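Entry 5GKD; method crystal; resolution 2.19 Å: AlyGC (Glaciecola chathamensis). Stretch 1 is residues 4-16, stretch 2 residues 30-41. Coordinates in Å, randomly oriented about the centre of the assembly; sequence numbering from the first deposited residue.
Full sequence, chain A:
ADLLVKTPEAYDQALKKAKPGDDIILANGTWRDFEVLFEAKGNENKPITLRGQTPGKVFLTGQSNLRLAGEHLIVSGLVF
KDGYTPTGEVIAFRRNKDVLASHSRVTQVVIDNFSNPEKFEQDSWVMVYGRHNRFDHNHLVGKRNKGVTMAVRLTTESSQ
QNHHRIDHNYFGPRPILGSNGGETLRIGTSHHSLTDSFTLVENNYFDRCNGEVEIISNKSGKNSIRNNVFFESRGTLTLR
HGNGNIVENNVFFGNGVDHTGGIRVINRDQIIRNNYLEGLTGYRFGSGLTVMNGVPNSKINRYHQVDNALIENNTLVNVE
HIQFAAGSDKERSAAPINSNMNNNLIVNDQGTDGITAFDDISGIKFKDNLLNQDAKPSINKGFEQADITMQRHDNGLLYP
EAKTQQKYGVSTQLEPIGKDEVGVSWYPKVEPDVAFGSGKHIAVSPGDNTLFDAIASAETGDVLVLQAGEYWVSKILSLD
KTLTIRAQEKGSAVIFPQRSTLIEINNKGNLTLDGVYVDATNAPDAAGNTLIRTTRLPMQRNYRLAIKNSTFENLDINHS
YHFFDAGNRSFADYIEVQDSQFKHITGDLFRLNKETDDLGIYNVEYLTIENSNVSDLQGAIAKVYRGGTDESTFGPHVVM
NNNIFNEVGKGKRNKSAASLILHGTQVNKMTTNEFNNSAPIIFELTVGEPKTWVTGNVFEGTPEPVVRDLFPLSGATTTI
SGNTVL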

ATOM      1  N   LEU A   4      22.171  31.567  26.140  1.00 23.07           N
ATOM      2  CA  LEU A   4      21.477  30.323  26.449  1.00 23.12           C
ATOM      3  C   LEU A   4      19.983  30.488  26.193  1.00 21.24           C
ATOM      4  O   LEU A   4      19.376  31.459  26.653  1.00 22.41           O
ATOM      5  CB  LEU A   4      21.720  29.955  27.917  1.00 23.51           C
ATOM      6  CG  LEU A   4      21.816  28.508  28.417  1.00 29.31           C
ATOM      7  CD1 LEU A   4      21.189  28.374  29.804  1.00 22.65           C
ATOM      8  CD2 LEU A   4      21.244  27.499  27.449  1.00 23.13           C
ATOM      9  N   VAL A   5      19.384  29.541  25.465  1.00 21.68           N
ATOM     10  CA  VAL A   5      17.957  29.576  25.154  1.00 16.95           C
ATOM     11  C   VAL A   5      17.340  28.209  25.428  1.00 19.33           C
ATOM     12  O   VAL A   5      17.979  27.170  25.236  1.00 24.73           O
ATOM     13  CB  VAL A   5      17.701  30.008  23.698  1.00 21.57           C
ATOM     14  CG1 VAL A   5      18.203  31.422  23.487  1.00 24.17           C
ATOM     15  CG2 VAL A   5      18.348  29.036  22.706  1.00 19.89           C
ATOM     16  N   LYS A   6      16.094  28.208  25.891  1.00 20.81           N
ATOM     17  CA  LYS A   6      15.437  26.976  26.296  1.00 19.10           C
ATOM     18  C   LYS A   6      14.132  26.714  25.561  1.00 20.80           C
ATOM     19  O   LYS A   6      13.486  25.701  25.845  1.00 22.45           O
ATOM     20  CB  LYS A   6      15.178  26.985  27.814  1.00 21.02           C
ATOM     21  CG  LYS A   6      16.444  27.061  28.667  1.00 20.96           C
ATOM     22  CD  LYS A   6      16.155  27.167  30.151  1.00 24.87           C
ATOM     23  CE  LYS A   6      17.450  27.280  30.961  1.00 23.87           C
ATOM     24  NZ  LYS A   6      17.167  27.514  32.408  1.00 25.71           N
ATOM     25  N   THR A   7      13.721  27.578  24.641  1.00 19.16           N
ATOM     26  CA  THR A   7      12.517  27.393  23.845  1.00 19.24           C
ATOM     27  C   THR A   7      12.755  27.915  22.436  1.00 18.64           C
ATOM     28  O   THR A   7      13.653  28.729  22.217  1.00 17.64           O
ATOM     29  CB  THR A   7      11.296  28.126  24.427  1.00 21.07           C
ATOM     30  OG1 THR A   7      11.552  29.533  24.447  1.00 19.55           O
ATOM     31  CG2 THR A   7      10.965  27.646  25.818  1.00 20.48           C
ATOM     32  N   PRO A   8      11.966  27.469  21.463  1.00 21.93           N
ATOM     33  CA  PRO A   8      12.094  28.061  20.123  1.00 20.50           C
ATOM     34  C   PRO A   8      11.873  29.565  20.110  1.00 20.50           C
ATOM     35  O   PRO A   8      12.545  30.274  19.359  1.00 20.63           O
ATOM     36  CB  PRO A   8      11.032  27.309  19.308  1.00 18.20           C
ATOM     37  CG  PRO A   8      10.944  26.005  19.963  1.00 22.03           C
ATOM     38  CD  PRO A   8      11.125  26.264  21.447  1.00 20.07           C
ATOM     39  N   GLU A   9      10.973  30.088  20.941  1.00 21.17           N
ATOM     40  CA  GLU A   9      10.773  31.531  20.922  1.00 21.69           C
ATOM     41  C   GLU A   9      11.949  32.256  21.565  1.00 19.57           C
ATOM     42  O   GLU A   9      12.361  33.313  21.088  1.00 20.09           O
ATOM     43  CB  GLU A   9       9.440  31.910  21.576  1.00 23.02           C
ATOM     44  CG  GLU A   9       8.811  30.885  22.459  1.00 29.43           C
ATOM     45  CD  GLU A   9       8.132  29.749  21.713  1.00 27.51           C
ATOM     46  OE1 GLU A   9       8.522  28.606  21.968  1.00 27.24           O
ATOM     47  OE2 GLU A   9       7.213  29.985  20.894  1.00 35.86           O
ATOM     48  N   ALA A  10      12.538  31.686  22.615  1.00 18.01           N
ATOM     49  CA  ALA A  10      13.760  32.280  23.134  1.00 20.56           C
ATOM     50  C   ALA A  10      14.873  32.205  22.098  1.00 19.10           C
ATOM     51  O   ALA A  10      15.681  33.128  21.987  1.00 19.30           O
ATOM     52  CB  ALA A  10      14.183  31.599  24.438  1.00 19.06           C
ATOM     53  N   TYR A  11      14.921  31.121  21.325  1.00 19.62           N
ATOM     54  CA  TYR A  11      15.855  31.057  20.215  1.00 19.46           C
ATOM     55  C   TYR A  11      15.623  32.200  19.236  1.00 18.74           C
ATOM     56  O   TYR A  11      16.571  32.870  18.825  1.00 21.85           O
ATOM     57  CB  TYR A  11      15.750  29.713  19.502  1.00 16.62           C
ATOM     58  CG  TYR A  11      16.427  29.762  18.156  1.00 17.75           C
ATOM     59  CD1 TYR A  11      17.790  29.542  18.036  1.00 17.90           C
ATOM     60  CD2 TYR A  11      15.709  30.052  17.015  1.00 16.72           C
ATOM     61  CE1 TYR A  11      18.411  29.592  16.816  1.00 16.13           C
ATOM     62  CE2 TYR A  11      16.319  30.120  15.799  1.00 18.25           C
ATOM     63  CZ  TYR A  11      17.668  29.881  15.700  1.00 17.63           C
ATOM     64  OH  TYR A  11      18.246  29.952  14.464  1.00 19.30           O
ATOM     65  N   ASP A  12      14.371  32.424  18.834  1.00 19.94           N
ATOM     66  CA  ASP A  12      14.076  33.531  17.928  1.00 21.18           C
ATOM     67  C   ASP A  12      14.621  34.842  18.469  1.00 21.61           C
ATOM     68  O   ASP A  12      15.198  35.643  17.723  1.00 19.39           O
ATOM     69  CB  ASP A  12      12.561  33.673  17.704  1.00 24.49           C
ATOM     70  CG  ASP A  12      11.961  32.520  16.906  1.00 23.43           C
ATOM     71  OD1 ASP A  12      12.687  31.864  16.126  1.00 27.07           O
ATOM     72  OD2 ASP A  12      10.749  32.283  17.059  1.00 25.02           O
ATOM     73  N   GLN A  13      14.429  35.082  19.768  1.00 20.53           N
ATOM     74  CA  GLN A  13      14.818  36.365  20.339  1.00 20.77           C
ATOM     75  C   GLN A  13      16.328  36.476  20.452  1.00 21.27           C
ATOM     76  O   GLN A  13      16.891  37.542  20.198  1.00 24.15           O
ATOM     77  CB  GLN A  13      14.135  36.575  21.694  1.00 19.19           C
ATOM     78  CG  GLN A  13      12.625  36.837  21.574  1.00 22.27           C
ATOM     79  CD  GLN A  13      11.746  36.028  22.562  1.00 22.80           C
ATOM     80  OE1 GLN A  13      12.125  35.762  23.702  1.00 20.44           O
ATOM     81  NE2 GLN A  13      10.571  35.652  22.107  1.00 19.02           N
ATOM     82  N   ALA A  14      17.005  35.382  20.802  1.00 19.27           N
ATOM     83  CA  ALA A  14      18.463  35.413  20.811  1.00 20.91           C
ATOM     84  C   ALA A  14      19.018  35.669  19.413  1.00 22.36           C
ATOM     85  O   ALA A  14      19.955  36.453  19.253  1.00 23.76           O
ATOM     86  CB  ALA A  14      19.024  34.110  21.374  1.00 22.21           C
ATOM     87  N   LEU A  15      18.444  35.023  18.389  1.00 21.63           N
ATOM     88  CA  LEU A  15      18.928  35.213  17.024  1.00 20.33           C
ATOM     89  C   LEU A  15      18.819  36.671  16.603  1.00 22.38           C
ATOM     90  O   LEU A  15      19.695  37.190  15.914  1.00 22.11           O
ATOM     91  CB  LEU A  15      18.151  34.323  16.050  1.00 21.12           C
ATOM     92  CG  LEU A  15      18.591  34.380  14.580  1.00 21.27           C
ATOM     93  CD1 LEU A  15      19.974  33.785  14.426  1.00 19.20           C
ATOM     94  CD2 LEU A  15      17.607  33.698  13.637  1.00 16.10           C
ATOM     95  N   LYS A  16      17.748  37.346  17.017  1.00 23.92           N
ATOM     96  CA  LYS A  16      17.574  38.753  16.676  1.00 24.87           C
ATOM     97  C   LYS A  16      18.681  39.610  17.281  1.00 25.67           C
ATOM     98  O   LYS A  16      19.148  40.559  16.649  1.00 25.71           O
ATOM     99  CB  LYS A  16      16.201  39.230  17.149  1.00 26.76           C
ATOM    100  CG  LYS A  16      15.766  40.549  16.559  1.00 34.66           C
ATOM    101  CD  LYS A  16      14.341  40.876  16.965  1.00 40.63           C
ATOM    102  CE  LYS A  16      13.886  42.190  16.341  1.00 54.03           C
ATOM    103  NZ  LYS A  16      12.454  42.474  16.634  1.00 53.87           N
TER
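Stretch 2, residues 30-41: TWRDFEVLFEAK

Stretch 2 runs alongside stretch 1 as two strand segments, 30-32 and 35-41, joined by a short turn in which Asp 33 adopts positive phi (54°/44°). The second strand follows helix 8-16 in nearly the same direction: their axes lie at 12° and approach to 9.5 Å. Together the two stretches bury 466 Å², with Trp 31 opposite the start of the helix and Ala 40 nearest Leu 15.

Trp 31, with chi1 m and chi2 62°, points its CA-to-CB bond toward stretch 1 and brings its six-membered ring up against the backbone that leads into the helix. Val 5 O meets the ring edge, 3.5 Å from Trp 31 CH2, and Thr 7 C lies 3.5 Å from Trp 31 CZ3. The CA-to-CB bond of Thr 7 points away from stretch 2, and its p rotamer lets OG1 accept from Ala 10 N at 3.0 Å, capping the helix.

Phe 34, chi1 t, packs against both Pro 8 and Tyr 11. Pro 8 CG sits over one face of its ring in a CH-pi contact, 4.3 Å from the ring centroid, while the edge of Phe 34 addresses the face of Tyr 11, with planes at 84° and Phe 34 CZ 4.0 Å from Tyr 11 CG.

The CA-to-CB bond of Tyr 11 points toward stretch 2, and the t rotamer places its OH where it donates a 2.7 Å hydrogen bond to Leu 37 O, near the plane of the tyrosine ring. The phenol thus ties helix to strand through main chain, while Val 36 CG1 packs 4.1 Å from Tyr 11 CZ.

One helical turn later, Leu 15 (t, p) also points toward the strand. Its CD1 lies 3.9 Å from Phe 38 CD1 and 4.1 Å from Ala 40 CB, whereas CD2 approaches Leu 37 O at 3.7 Å, and both Leu 15 CD1 and Leu 15 CD2 lie 3.7 Å from Glu 39 O.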

ATOM      1  N   THR A  30      15.490  17.668  24.953  1.00 22.17           N
ATOM      2  CA  THR A  30      14.896  17.167  23.723  1.00 22.02           C
ATOM      3  C   THR A  30      14.027  18.266  23.116  1.00 21.49           C
ATOM      4  O   THR A  30      13.051  18.703  23.728  1.00 24.63           O
ATOM      5  CB  THR A  30      14.089  15.897  24.004  1.00 25.77           C
ATOM      6  OG1 THR A  30      14.969  14.874  24.498  1.00 23.02           O
ATOM      7  CG2 THR A  30      13.388  15.407  22.754  1.00 23.74           C
ATOM      8  N   TRP A  31      14.403  18.730  21.931  1.00 22.27           N
ATOM      9  CA  TRP A  31      13.661  19.756  21.205  1.00 23.03           C
ATOM     10  C   TRP A  31      12.873  19.056  20.114  1.00 22.09           C
ATOM     11  O   TRP A  31      13.452  18.636  19.109  1.00 22.65           O
ATOM     12  CB  TRP A  31      14.592  20.801  20.598  1.00 20.23           C
ATOM     13  CG  TRP A  31      15.450  21.485  21.581  1.00 17.38           C
ATOM     14  CD1 TRP A  31      16.393  20.922  22.378  1.00 16.98           C
ATOM     15  CD2 TRP A  31      15.451  22.878  21.877  1.00 18.07           C
ATOM     16  NE1 TRP A  31      16.975  21.872  23.160  1.00 17.81           N
ATOM     17  CE2 TRP A  31      16.421  23.088  22.868  1.00 16.81           C
ATOM     18  CE3 TRP A  31      14.725  23.974  21.391  1.00 19.42           C
ATOM     19  CZ2 TRP A  31      16.695  24.347  23.387  1.00 16.34           C
ATOM     20  CZ3 TRP A  31      14.997  25.233  21.909  1.00 21.33           C
ATOM     21  CH2 TRP A  31      15.970  25.407  22.902  1.00 17.24           C
ATOM     22  N   ARG A  32      11.564  18.934  20.300  1.00 19.86           N
ATOM     23  CA  ARG A  32      10.731  18.189  19.372  1.00 22.77           C
ATOM     24  C   ARG A  32      10.098  19.134  18.357  1.00 23.31           C
ATOM     25  O   ARG A  32       9.709  20.252  18.693  1.00 25.04           O
ATOM     26  CB  ARG A  32       9.653  17.393  20.117  1.00 25.99           C
ATOM     27  CG  ARG A  32       8.828  16.480  19.206  1.00 26.93           C
ATOM     28  CD  ARG A  32       8.579  15.082  19.768  1.00 26.90           C
ATOM     29  NE  ARG A  32       7.889  14.257  18.771  1.00 36.95           N
ATOM     30  CZ  ARG A  32       8.350  13.125  18.221  1.00 32.86           C
ATOM     31  NH1 ARG A  32       9.530  12.598  18.570  1.00 26.27           N
ATOM     32  NH2 ARG A  32       7.609  12.507  17.308  1.00 24.53           N
ATOM     33  N   ASP A  33      10.022  18.687  17.106  1.00 22.00           N
ATOM     34  CA  ASP A  33       9.382  19.456  16.039  1.00 20.20           C
ATOM     35  C   ASP A  33       9.974  20.861  15.925  1.00 21.23           C
ATOM     36  O   ASP A  33       9.253  21.845  15.793  1.00 22.70           O
ATOM     37  CB  ASP A  33       7.867  19.542  16.258  1.00 24.13           C
ATOM     38  CG  ASP A  33       7.197  18.174  16.355  1.00 25.74           C
ATOM     39  OD1 ASP A  33       7.708  17.185  15.796  1.00 22.07           O
ATOM     40  OD2 ASP A  33       6.135  18.101  16.993  1.00 30.12           O
ATOM     41  N   PHE A  34      11.300  20.955  15.984  1.00 22.22           N
ATOM     42  CA  PHE A  34      12.010  22.229  15.948  1.00 18.12           C
ATOM     43  C   PHE A  34      12.628  22.414  14.562  1.00 21.29           C
ATOM     44  O   PHE A  34      13.684  21.853  14.270  1.00 18.89           O
ATOM     45  CB  PHE A  34      13.079  22.270  17.036  1.00 19.45           C
ATOM     46  CG  PHE A  34      13.675  23.638  17.262  1.00 21.64           C
ATOM     47  CD1 PHE A  34      13.076  24.774  16.736  1.00 17.92           C
ATOM     48  CD2 PHE A  34      14.834  23.787  18.001  1.00 18.52           C
ATOM     49  CE1 PHE A  34      13.617  26.020  16.956  1.00 17.21           C
ATOM     50  CE2 PHE A  34      15.380  25.044  18.206  1.00 18.44           C
ATOM     51  CZ  PHE A  34      14.769  26.154  17.684  1.00 15.65           C
ATOM     52  N   GLU A  35      11.980  23.230  13.726  1.00 19.53           N
ATOM     53  CA  GLU A  35      12.510  23.618  12.417  1.00 19.61           C
ATOM     54  C   GLU A  35      13.397  24.843  12.605  1.00 20.35           C
ATOM     55  O   GLU A  35      12.907  25.967  12.695  1.00 18.40           O
ATOM     56  CB  GLU A  35      11.379  23.900  11.434  1.00 19.84           C
ATOM     57  CG  GLU A  35      10.573  22.681  11.064  1.00 21.95           C
ATOM     58  CD  GLU A  35       9.453  22.976  10.076  1.00 26.15           C
ATOM     59  OE1 GLU A  35       9.740  23.222   8.883  1.00 32.31           O
ATOM     60  OE2 GLU A  35       8.283  22.936  10.490  1.00 28.69           O
ATOM     61  N   VAL A  36      14.709  24.627  12.658  1.00 21.92           N
ATOM     62  CA  VAL A  36      15.668  25.671  12.989  1.00 18.98           C
ATOM     63  C   VAL A  36      16.019  26.436  11.723  1.00 21.48           C
ATOM     64  O   VAL A  36      16.476  25.846  10.745  1.00 22.43           O
ATOM     65  CB  VAL A  36      16.933  25.080  13.628  1.00 21.19           C
ATOM     66  CG1 VAL A  36      17.942  26.180  13.920  1.00 18.83           C
ATOM     67  CG2 VAL A  36      16.584  24.285  14.886  1.00 18.41           C
ATOM     68  N   LEU A  37      15.815  27.748  11.737  1.00 21.48           N
ATOM     69  CA  LEU A  37      16.305  28.630  10.685  1.00 20.62           C
ATOM     70  C   LEU A  37      17.371  29.506  11.322  1.00 20.37           C
ATOM     71  O   LEU A  37      17.054  30.411  12.103  1.00 24.29           O
ATOM     72  CB  LEU A  37      15.188  29.465  10.060  1.00 21.11           C
ATOM     73  CG  LEU A  37      15.614  30.540   9.042  1.00 21.87           C
ATOM     74  CD1 LEU A  37      16.467  29.931   7.947  1.00 19.83           C
ATOM     75  CD2 LEU A  37      14.411  31.270   8.439  1.00 20.17           C
ATOM     76  N   PHE A  38      18.632  29.204  11.014  1.00 20.50           N
ATOM     77  CA  PHE A  38      19.794  29.903  11.548  1.00 17.44           C
ATOM     78  C   PHE A  38      20.231  30.888  10.476  1.00 20.24           C
ATOM     79  O   PHE A  38      21.036  30.569   9.604  1.00 21.09           O
ATOM     80  CB  PHE A  38      20.905  28.924  11.894  1.00 19.60           C
ATOM     81  CG  PHE A  38      22.064  29.548  12.621  1.00 16.97           C
ATOM     82  CD1 PHE A  38      21.859  30.533  13.563  1.00 17.00           C
ATOM     83  CD2 PHE A  38      23.346  29.131  12.379  1.00 18.42           C
ATOM     84  CE1 PHE A  38      22.932  31.087  14.231  1.00 20.42           C
ATOM     85  CE2 PHE A  38      24.418  29.680  13.056  1.00 16.81           C
ATOM     86  CZ  PHE A  38      24.217  30.654  13.968  1.00 16.73           C
ATOM     87  N   GLU A  39      19.686  32.094  10.543  1.00 20.57           N
ATOM     88  CA  GLU A  39      19.888  33.114   9.524  1.00 18.87           C
ATOM     89  C   GLU A  39      20.475  34.328  10.215  1.00 22.66           C
ATOM     90  O   GLU A  39      19.780  35.009  10.983  1.00 22.61           O
ATOM     91  CB  GLU A  39      18.582  33.457   8.804  1.00 19.48           C
ATOM     92  CG  GLU A  39      18.712  34.652   7.869  1.00 22.57           C
ATOM     93  CD  GLU A  39      17.549  34.781   6.925  1.00 24.13           C
ATOM     94  OE1 GLU A  39      17.761  35.249   5.789  1.00 31.03           O
ATOM     95  OE2 GLU A  39      16.422  34.421   7.323  1.00 31.25           O
ATOM     96  N   ALA A  40      21.750  34.574   9.947  1.00 20.23           N
ATOM     97  CA  ALA A  40      22.519  35.606  10.610  1.00 21.33           C
ATOM     98  C   ALA A  40      23.728  35.925   9.742  1.00 24.01           C
ATOM     99  O   ALA A  40      23.980  35.286   8.719  1.00 24.09           O
ATOM    100  CB  ALA A  40      22.945  35.159  12.010  1.00 21.88           C
ATOM    101  N   LYS A  41      24.485  36.925  10.168  1.00 24.84           N
ATOM    102  CA  LYS A  41      25.672  37.342   9.433  1.00 25.02           C
ATOM    103  C   LYS A  41      26.793  37.535  10.439  1.00 24.15           C
ATOM    104  O   LYS A  41      26.883  38.567  11.104  1.00 24.22           O
ATOM    105  CB  LYS A  41      25.422  38.607   8.637  1.00 27.91           C
ATOM    106  CG  LYS A  41      24.338  38.429   7.590  1.00 35.52           C
ATOM    107  CD  LYS A  41      24.876  38.406   6.145  1.00 44.01           C
ATOM    108  CE  LYS A  41      23.781  38.267   5.111  1.00 37.10           C
ATOM    109  NZ  LYS A  41      22.746  39.319   5.212  1.00 50.80           N
TER